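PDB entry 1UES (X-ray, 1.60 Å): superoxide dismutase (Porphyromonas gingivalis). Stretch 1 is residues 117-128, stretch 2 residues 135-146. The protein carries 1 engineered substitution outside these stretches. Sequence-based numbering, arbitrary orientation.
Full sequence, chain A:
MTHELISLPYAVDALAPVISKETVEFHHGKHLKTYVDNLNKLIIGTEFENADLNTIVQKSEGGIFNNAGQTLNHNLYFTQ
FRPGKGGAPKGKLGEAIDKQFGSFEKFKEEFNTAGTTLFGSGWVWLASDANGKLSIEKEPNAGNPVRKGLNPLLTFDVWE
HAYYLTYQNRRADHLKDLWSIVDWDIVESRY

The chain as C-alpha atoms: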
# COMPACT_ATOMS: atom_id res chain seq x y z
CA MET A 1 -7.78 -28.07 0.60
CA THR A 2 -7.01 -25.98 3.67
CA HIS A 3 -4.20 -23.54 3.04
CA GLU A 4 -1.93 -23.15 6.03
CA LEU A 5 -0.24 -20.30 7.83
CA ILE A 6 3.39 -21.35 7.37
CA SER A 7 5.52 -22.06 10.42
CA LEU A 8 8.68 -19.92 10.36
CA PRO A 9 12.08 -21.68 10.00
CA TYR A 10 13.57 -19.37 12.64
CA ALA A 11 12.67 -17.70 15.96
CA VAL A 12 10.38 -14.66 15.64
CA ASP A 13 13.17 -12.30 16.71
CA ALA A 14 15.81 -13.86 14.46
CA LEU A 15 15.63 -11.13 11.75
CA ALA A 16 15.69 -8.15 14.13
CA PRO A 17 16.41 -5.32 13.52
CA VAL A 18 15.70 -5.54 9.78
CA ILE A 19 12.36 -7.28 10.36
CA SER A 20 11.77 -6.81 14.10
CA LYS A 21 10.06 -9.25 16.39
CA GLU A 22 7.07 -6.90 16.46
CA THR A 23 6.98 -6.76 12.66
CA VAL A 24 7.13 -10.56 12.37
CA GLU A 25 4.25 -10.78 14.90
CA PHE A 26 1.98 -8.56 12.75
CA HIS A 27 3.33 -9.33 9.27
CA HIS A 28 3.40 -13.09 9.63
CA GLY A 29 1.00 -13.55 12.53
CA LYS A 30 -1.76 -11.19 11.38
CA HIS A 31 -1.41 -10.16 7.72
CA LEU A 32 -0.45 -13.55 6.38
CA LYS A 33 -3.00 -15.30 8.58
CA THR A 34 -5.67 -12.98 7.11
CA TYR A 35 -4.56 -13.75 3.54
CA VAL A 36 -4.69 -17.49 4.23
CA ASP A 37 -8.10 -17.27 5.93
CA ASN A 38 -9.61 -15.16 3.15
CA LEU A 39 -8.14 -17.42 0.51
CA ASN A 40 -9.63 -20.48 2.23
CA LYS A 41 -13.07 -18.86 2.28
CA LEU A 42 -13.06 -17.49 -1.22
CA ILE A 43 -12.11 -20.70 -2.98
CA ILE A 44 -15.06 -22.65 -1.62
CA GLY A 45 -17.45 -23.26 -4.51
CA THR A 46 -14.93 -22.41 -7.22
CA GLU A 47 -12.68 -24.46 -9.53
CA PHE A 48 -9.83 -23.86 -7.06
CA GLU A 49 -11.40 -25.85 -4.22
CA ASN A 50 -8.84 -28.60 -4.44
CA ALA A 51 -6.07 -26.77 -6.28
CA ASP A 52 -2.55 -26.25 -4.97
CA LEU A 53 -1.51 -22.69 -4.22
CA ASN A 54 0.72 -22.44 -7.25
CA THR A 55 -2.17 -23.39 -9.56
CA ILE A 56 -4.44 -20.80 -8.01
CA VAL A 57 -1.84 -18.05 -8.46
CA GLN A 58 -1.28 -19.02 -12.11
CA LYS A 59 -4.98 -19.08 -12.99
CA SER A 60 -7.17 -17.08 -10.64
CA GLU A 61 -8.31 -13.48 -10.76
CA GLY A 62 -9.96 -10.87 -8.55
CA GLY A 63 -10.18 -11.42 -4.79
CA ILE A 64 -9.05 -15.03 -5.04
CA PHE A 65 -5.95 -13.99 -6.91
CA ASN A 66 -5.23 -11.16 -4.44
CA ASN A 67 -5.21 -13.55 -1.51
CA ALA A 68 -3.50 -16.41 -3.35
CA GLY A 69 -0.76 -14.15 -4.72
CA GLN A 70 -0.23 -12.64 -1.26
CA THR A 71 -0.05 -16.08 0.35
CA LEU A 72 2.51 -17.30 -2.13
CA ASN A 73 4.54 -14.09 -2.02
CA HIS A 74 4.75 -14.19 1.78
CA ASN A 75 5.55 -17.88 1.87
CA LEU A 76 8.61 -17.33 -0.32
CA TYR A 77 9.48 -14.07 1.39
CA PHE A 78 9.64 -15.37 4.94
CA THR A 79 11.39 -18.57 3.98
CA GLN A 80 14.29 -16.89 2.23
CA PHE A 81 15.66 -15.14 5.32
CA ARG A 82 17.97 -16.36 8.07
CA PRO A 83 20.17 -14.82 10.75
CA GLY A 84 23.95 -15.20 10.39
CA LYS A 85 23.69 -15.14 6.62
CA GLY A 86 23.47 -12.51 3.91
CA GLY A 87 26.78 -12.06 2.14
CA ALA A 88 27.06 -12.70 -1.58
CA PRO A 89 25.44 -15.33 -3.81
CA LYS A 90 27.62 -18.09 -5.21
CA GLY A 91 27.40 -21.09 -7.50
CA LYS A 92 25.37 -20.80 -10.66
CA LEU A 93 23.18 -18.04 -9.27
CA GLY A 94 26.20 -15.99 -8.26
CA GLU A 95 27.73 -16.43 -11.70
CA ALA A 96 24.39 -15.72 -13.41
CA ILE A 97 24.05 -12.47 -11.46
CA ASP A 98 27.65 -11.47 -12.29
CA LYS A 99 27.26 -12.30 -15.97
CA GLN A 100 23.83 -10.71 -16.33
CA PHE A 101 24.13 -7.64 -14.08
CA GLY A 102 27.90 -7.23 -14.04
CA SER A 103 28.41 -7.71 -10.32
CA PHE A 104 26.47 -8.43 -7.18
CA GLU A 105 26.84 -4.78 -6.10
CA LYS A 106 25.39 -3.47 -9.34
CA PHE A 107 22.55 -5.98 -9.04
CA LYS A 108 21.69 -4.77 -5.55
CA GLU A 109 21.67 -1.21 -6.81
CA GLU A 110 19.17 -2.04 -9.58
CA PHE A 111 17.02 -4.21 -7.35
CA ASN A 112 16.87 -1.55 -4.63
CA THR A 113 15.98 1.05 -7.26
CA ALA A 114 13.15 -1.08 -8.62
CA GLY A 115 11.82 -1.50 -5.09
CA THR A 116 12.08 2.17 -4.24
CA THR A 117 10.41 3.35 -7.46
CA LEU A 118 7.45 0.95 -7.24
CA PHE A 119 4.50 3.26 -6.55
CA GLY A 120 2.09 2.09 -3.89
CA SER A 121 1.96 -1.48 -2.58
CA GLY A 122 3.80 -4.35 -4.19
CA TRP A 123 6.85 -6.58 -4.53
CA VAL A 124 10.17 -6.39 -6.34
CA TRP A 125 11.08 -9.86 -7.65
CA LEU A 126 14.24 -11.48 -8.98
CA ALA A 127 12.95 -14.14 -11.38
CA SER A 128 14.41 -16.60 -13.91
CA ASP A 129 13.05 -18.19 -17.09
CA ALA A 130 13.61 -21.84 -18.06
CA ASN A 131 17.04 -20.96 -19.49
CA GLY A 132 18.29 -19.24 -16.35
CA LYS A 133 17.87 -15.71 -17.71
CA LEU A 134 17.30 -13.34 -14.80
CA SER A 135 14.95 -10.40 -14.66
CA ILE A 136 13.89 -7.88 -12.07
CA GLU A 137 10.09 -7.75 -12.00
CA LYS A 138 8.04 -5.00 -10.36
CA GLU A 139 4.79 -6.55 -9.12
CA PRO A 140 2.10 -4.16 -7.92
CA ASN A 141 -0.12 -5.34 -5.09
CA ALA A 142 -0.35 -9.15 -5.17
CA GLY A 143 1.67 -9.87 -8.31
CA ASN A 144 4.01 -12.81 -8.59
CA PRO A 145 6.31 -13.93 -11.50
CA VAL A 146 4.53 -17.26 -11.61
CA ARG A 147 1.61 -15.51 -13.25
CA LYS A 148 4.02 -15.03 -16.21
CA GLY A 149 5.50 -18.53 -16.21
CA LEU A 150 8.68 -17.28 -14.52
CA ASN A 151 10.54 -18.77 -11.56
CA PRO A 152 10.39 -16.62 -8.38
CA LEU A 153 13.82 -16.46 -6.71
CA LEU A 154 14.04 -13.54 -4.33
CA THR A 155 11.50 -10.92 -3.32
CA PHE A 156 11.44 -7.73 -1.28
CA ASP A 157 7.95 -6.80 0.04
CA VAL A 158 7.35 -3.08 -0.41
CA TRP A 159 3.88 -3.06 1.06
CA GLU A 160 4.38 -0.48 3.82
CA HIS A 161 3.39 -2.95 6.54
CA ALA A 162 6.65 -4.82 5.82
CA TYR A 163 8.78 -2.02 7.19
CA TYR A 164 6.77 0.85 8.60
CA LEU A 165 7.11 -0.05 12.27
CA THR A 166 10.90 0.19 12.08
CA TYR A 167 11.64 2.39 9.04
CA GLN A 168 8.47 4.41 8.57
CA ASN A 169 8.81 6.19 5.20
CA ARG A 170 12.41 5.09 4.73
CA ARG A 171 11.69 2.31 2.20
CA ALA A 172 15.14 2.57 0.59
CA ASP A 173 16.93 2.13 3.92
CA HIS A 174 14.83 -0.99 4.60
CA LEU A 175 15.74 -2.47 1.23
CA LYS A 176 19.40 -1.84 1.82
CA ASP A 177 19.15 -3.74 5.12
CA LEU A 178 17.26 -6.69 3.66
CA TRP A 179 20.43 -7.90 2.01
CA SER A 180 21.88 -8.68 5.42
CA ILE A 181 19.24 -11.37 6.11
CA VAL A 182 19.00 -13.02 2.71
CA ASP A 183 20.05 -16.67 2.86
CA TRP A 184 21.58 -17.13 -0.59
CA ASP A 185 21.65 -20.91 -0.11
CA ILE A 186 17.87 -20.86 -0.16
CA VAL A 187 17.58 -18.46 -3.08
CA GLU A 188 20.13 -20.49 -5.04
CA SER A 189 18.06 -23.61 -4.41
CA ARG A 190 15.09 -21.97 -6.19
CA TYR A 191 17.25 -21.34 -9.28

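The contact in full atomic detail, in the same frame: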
# COMPACT_ATOMS: atom_id res chain seq x y z
N THR A 117 11.25 2.66 -6.49
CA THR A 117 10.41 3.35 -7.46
C THR A 117 9.04 2.70 -7.72
O THR A 117 8.26 3.21 -8.51
CB THR A 117 11.12 3.56 -8.82
OG1 THR A 117 11.42 2.30 -9.41
CG2 THR A 117 12.41 4.39 -8.64
N LEU A 118 8.75 1.58 -7.06
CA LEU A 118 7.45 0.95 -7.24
C LEU A 118 6.42 1.80 -6.48
O LEU A 118 6.50 1.95 -5.25
CB LEU A 118 7.48 -0.48 -6.69
CG LEU A 118 6.33 -1.43 -7.07
CD1 LEU A 118 6.78 -2.87 -6.90
CD2 LEU A 118 5.13 -1.16 -6.19
N PHE A 119 5.47 2.38 -7.20
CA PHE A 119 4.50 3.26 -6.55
C PHE A 119 3.38 2.49 -5.89
O PHE A 119 2.74 1.64 -6.54
CB PHE A 119 3.92 4.24 -7.56
CG PHE A 119 3.12 5.33 -6.94
CD1 PHE A 119 3.74 6.30 -6.16
CD2 PHE A 119 1.74 5.38 -7.11
CE1 PHE A 119 2.98 7.31 -5.56
CE2 PHE A 119 0.98 6.38 -6.51
CZ PHE A 119 1.60 7.35 -5.74
N GLY A 120 3.15 2.78 -4.62
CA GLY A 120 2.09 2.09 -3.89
C GLY A 120 2.57 0.76 -3.33
O GLY A 120 3.77 0.57 -3.09
N SER A 121 1.64 -0.16 -3.14
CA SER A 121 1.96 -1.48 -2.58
C SER A 121 2.46 -2.46 -3.62
O SER A 121 2.02 -2.42 -4.78
CB SER A 121 0.72 -2.08 -1.90
OG SER A 121 0.20 -1.24 -0.87
N GLY A 122 3.35 -3.37 -3.24
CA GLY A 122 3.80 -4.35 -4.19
C GLY A 122 5.04 -5.10 -3.76
O GLY A 122 5.40 -5.09 -2.58
N TRP A 123 5.66 -5.75 -4.74
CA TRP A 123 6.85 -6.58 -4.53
C TRP A 123 7.87 -6.40 -5.63
O TRP A 123 7.48 -6.22 -6.78
CB TRP A 123 6.47 -8.05 -4.57
CG TRP A 123 5.37 -8.43 -3.66
CD1 TRP A 123 4.03 -8.18 -3.86
CD2 TRP A 123 5.48 -9.10 -2.40
NE1 TRP A 123 3.30 -8.66 -2.79
CE2 TRP A 123 4.16 -9.22 -1.89
CE3 TRP A 123 6.56 -9.60 -1.66
CZ2 TRP A 123 3.90 -9.84 -0.65
CZ3 TRP A 123 6.29 -10.21 -0.42
CH2 TRP A 123 4.97 -10.32 0.06
N VAL A 124 9.16 -6.42 -5.29
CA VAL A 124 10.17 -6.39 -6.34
C VAL A 124 10.64 -7.87 -6.32
O VAL A 124 10.86 -8.46 -5.26
CB VAL A 124 11.32 -5.38 -6.06
CG1 VAL A 124 11.86 -5.57 -4.68
CG2 VAL A 124 12.41 -5.53 -7.11
N TRP A 125 10.71 -8.46 -7.50
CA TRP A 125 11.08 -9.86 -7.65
C TRP A 125 12.30 -10.10 -8.54
O TRP A 125 12.48 -9.40 -9.54
CB TRP A 125 9.88 -10.61 -8.27
CG TRP A 125 8.92 -11.22 -7.28
CD1 TRP A 125 7.66 -10.78 -6.97
CD2 TRP A 125 9.15 -12.38 -6.50
NE1 TRP A 125 7.09 -11.62 -6.02
CE2 TRP A 125 7.98 -12.61 -5.72
CE3 TRP A 125 10.23 -13.27 -6.38
CZ2 TRP A 125 7.88 -13.69 -4.83
CZ3 TRP A 125 10.12 -14.34 -5.49
CH2 TRP A 125 8.95 -14.54 -4.72
N LEU A 126 13.13 -11.05 -8.15
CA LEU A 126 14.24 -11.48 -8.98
C LEU A 126 13.62 -12.79 -9.49
O LEU A 126 13.16 -13.61 -8.70
CB LEU A 126 15.50 -11.77 -8.18
CG LEU A 126 16.57 -12.46 -9.03
CD1 LEU A 126 17.05 -11.53 -10.15
CD2 LEU A 126 17.71 -12.88 -8.14
N ALA A 127 13.55 -12.94 -10.81
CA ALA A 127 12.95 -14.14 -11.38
C ALA A 127 13.83 -14.72 -12.49
O ALA A 127 14.71 -14.04 -13.02
CB ALA A 127 11.56 -13.81 -11.93
N SER A 128 13.64 -16.00 -12.82
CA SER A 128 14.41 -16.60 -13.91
C SER A 128 13.46 -17.30 -14.88
O SER A 128 12.33 -17.67 -14.50
CB SER A 128 15.43 -17.62 -13.37
OG SER A 128 14.80 -18.68 -12.67
N SER A 135 15.64 -11.66 -14.43
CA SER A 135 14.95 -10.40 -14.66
C SER A 135 14.51 -9.84 -13.33
O SER A 135 14.28 -10.58 -12.38
CB SER A 135 13.72 -10.58 -15.55
OG SER A 135 12.77 -11.47 -14.97
N ILE A 136 14.40 -8.52 -13.27
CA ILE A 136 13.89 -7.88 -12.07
C ILE A 136 12.47 -7.50 -12.47
O ILE A 136 12.26 -6.81 -13.47
CB ILE A 136 14.71 -6.64 -11.70
CG1 ILE A 136 16.14 -7.07 -11.36
CG2 ILE A 136 14.01 -5.87 -10.58
CD1 ILE A 136 17.02 -5.99 -10.85
N GLU A 137 11.50 -8.00 -11.72
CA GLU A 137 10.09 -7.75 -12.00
C GLU A 137 9.46 -6.89 -10.92
O GLU A 137 9.63 -7.15 -9.75
CB GLU A 137 9.33 -9.08 -12.08
CG GLU A 137 9.93 -10.10 -13.02
CD GLU A 137 9.64 -9.79 -14.48
OE1 GLU A 137 8.68 -9.03 -14.76
OE2 GLU A 137 10.37 -10.32 -15.34
N LYS A 138 8.74 -5.85 -11.33
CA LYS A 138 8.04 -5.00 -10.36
C LYS A 138 6.60 -5.51 -10.36
O LYS A 138 5.92 -5.48 -11.40
CB LYS A 138 8.11 -3.53 -10.78
CG LYS A 138 9.48 -2.88 -10.53
CD LYS A 138 9.54 -1.50 -11.17
CE LYS A 138 8.92 -0.46 -10.25
NZ LYS A 138 7.68 0.13 -10.85
N GLU A 139 6.13 -5.98 -9.21
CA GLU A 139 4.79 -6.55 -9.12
C GLU A 139 3.88 -5.75 -8.20
O GLU A 139 3.95 -5.86 -6.96
CB GLU A 139 4.89 -8.00 -8.62
CG GLU A 139 5.63 -8.92 -9.56
CD GLU A 139 4.78 -9.32 -10.76
OE1 GLU A 139 3.66 -8.78 -10.90
OE2 GLU A 139 5.23 -10.16 -11.56
N PRO A 140 3.00 -4.93 -8.78
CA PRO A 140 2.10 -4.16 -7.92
C PRO A 140 1.14 -5.08 -7.15
O PRO A 140 0.73 -6.15 -7.62
CB PRO A 140 1.33 -3.26 -8.88
CG PRO A 140 2.14 -3.29 -10.19
CD PRO A 140 2.79 -4.64 -10.21
N ASN A 141 0.81 -4.63 -5.95
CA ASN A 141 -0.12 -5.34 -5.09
C ASN A 141 0.18 -6.81 -4.86
O ASN A 141 1.12 -7.11 -4.15
CB ASN A 141 -1.54 -5.10 -5.63
CG ASN A 141 -1.99 -3.70 -5.34
OD1 ASN A 141 -1.21 -2.91 -4.81
ND2 ASN A 141 -3.24 -3.37 -5.65
N ALA A 142 -0.59 -7.73 -5.43
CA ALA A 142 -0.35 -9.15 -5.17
C ALA A 142 0.43 -9.93 -6.24
O ALA A 142 0.55 -11.15 -6.14
CB ALA A 142 -1.68 -9.85 -4.89
N GLY A 143 0.95 -9.22 -7.23
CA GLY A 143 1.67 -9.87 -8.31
C GLY A 143 2.78 -10.81 -7.93
O GLY A 143 3.46 -10.64 -6.92
N ASN A 144 2.96 -11.82 -8.77
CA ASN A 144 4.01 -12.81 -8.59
C ASN A 144 4.43 -13.30 -9.98
O ASN A 144 3.57 -13.56 -10.82
CB ASN A 144 3.48 -13.96 -7.73
CG ASN A 144 4.55 -14.96 -7.39
OD1 ASN A 144 5.06 -15.03 -6.24
ND2 ASN A 144 4.93 -15.73 -8.37
N PRO A 145 5.74 -13.46 -10.23
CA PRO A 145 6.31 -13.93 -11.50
C PRO A 145 5.68 -15.20 -12.04
O PRO A 145 5.70 -15.43 -13.25
CB PRO A 145 7.78 -14.14 -11.19
CG PRO A 145 8.06 -13.20 -10.09
CD PRO A 145 6.80 -13.19 -9.25
N VAL A 146 5.16 -16.03 -11.15
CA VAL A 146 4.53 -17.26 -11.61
C VAL A 146 3.34 -16.98 -12.51
O VAL A 146 2.94 -17.82 -13.32
CB VAL A 146 4.08 -18.19 -10.43
CG1 VAL A 146 5.20 -18.39 -9.48
CG2 VAL A 146 2.86 -17.62 -9.73
O HOH W 1 -1.03 -0.32 -3.88

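What ties the two backbones together? Strands 122-128 and 135-140 run antiparallel, at 165° between their directions, and pair through alternating hydrogen bonds. Trp-123, Trp-125 and Ala-127 each exchange two with a partner: Trp-123 N to Glu-139 O and Glu-139 N to Trp-123 O, both 2.8 Å; Trp-125 N to Glu-137 O and Glu-137 N to Trp-125 O, both 2.8 Å; Ala-127 N to Ser-135 O and Ser-135 N to Ala-127 O, both 2.9 Å. Beyond the strand end, Asn-141 N adds a nearly straight bond of 2.8 Å to Ser-121 O.

Why does Trp-125 have the most surface covered by the other stretch? Its 111 Å² reflects a large flat ring that the second stretch follows from strand to loop. Its CB lies 4.1 Å from Glu-137 CB, and its CD1 is 3.8 Å from Glu-139 CG. The chain then turns through a type II' turn from Pro-140 to Gly-143, and Pro-145 arrives over the indole: Pro-145 CD sits 3.4 Å from the centroid of the five-membered ring, only 9° off its normal, a CH-pi contact. The rigid proline ring suits this place because it lays a CH2 group squarely on the aromatic face. On the same side of the sheet, the small Ala-127 brings its CB to 3.9 Å from Pro-145 CB, while Ser-135 OG donates a 2.7 Å hydrogen bond to Glu-137 OE2.

How does Lys-138, exposed as it is, cover so much? It lies on the side of the sheet shared with Val-124, Leu-126 and Ile-136, and its chain bends so that the aliphatic part reaches stretch 1: Lys-138 CE is 3.6 Å from Leu-118 CA and 3.8 Å from Thr-117 OG1. The long methylene chain thus serves as an apolar cover beside buried Leu-118. Further along this side, Val-124 CG2 meets Ile-136 CG2 at 3.8 Å.

What fits the end of the ladder at Gly-122 and Asn-141? Gly-122 passes so close to the opposite strand that a CB would fall 2.6 Å from Glu-139 O, and its backbone angles also call for glycine. Asn-141 has a positive phi of 52°, at the second position of the turn; its CA-to-CB bond points away from stretch 1, but the end of the side chain comes nearer to it. There a water accepts from Ser-121 N, its oxygen 2.8 Å from that atom and 2.8 Å from Asn-141 OD1, and so links the two stretches. Nearby, the edge of the buried Trp-123 ring faces the turn, with NE1 3.0 Å from Asn-141 O.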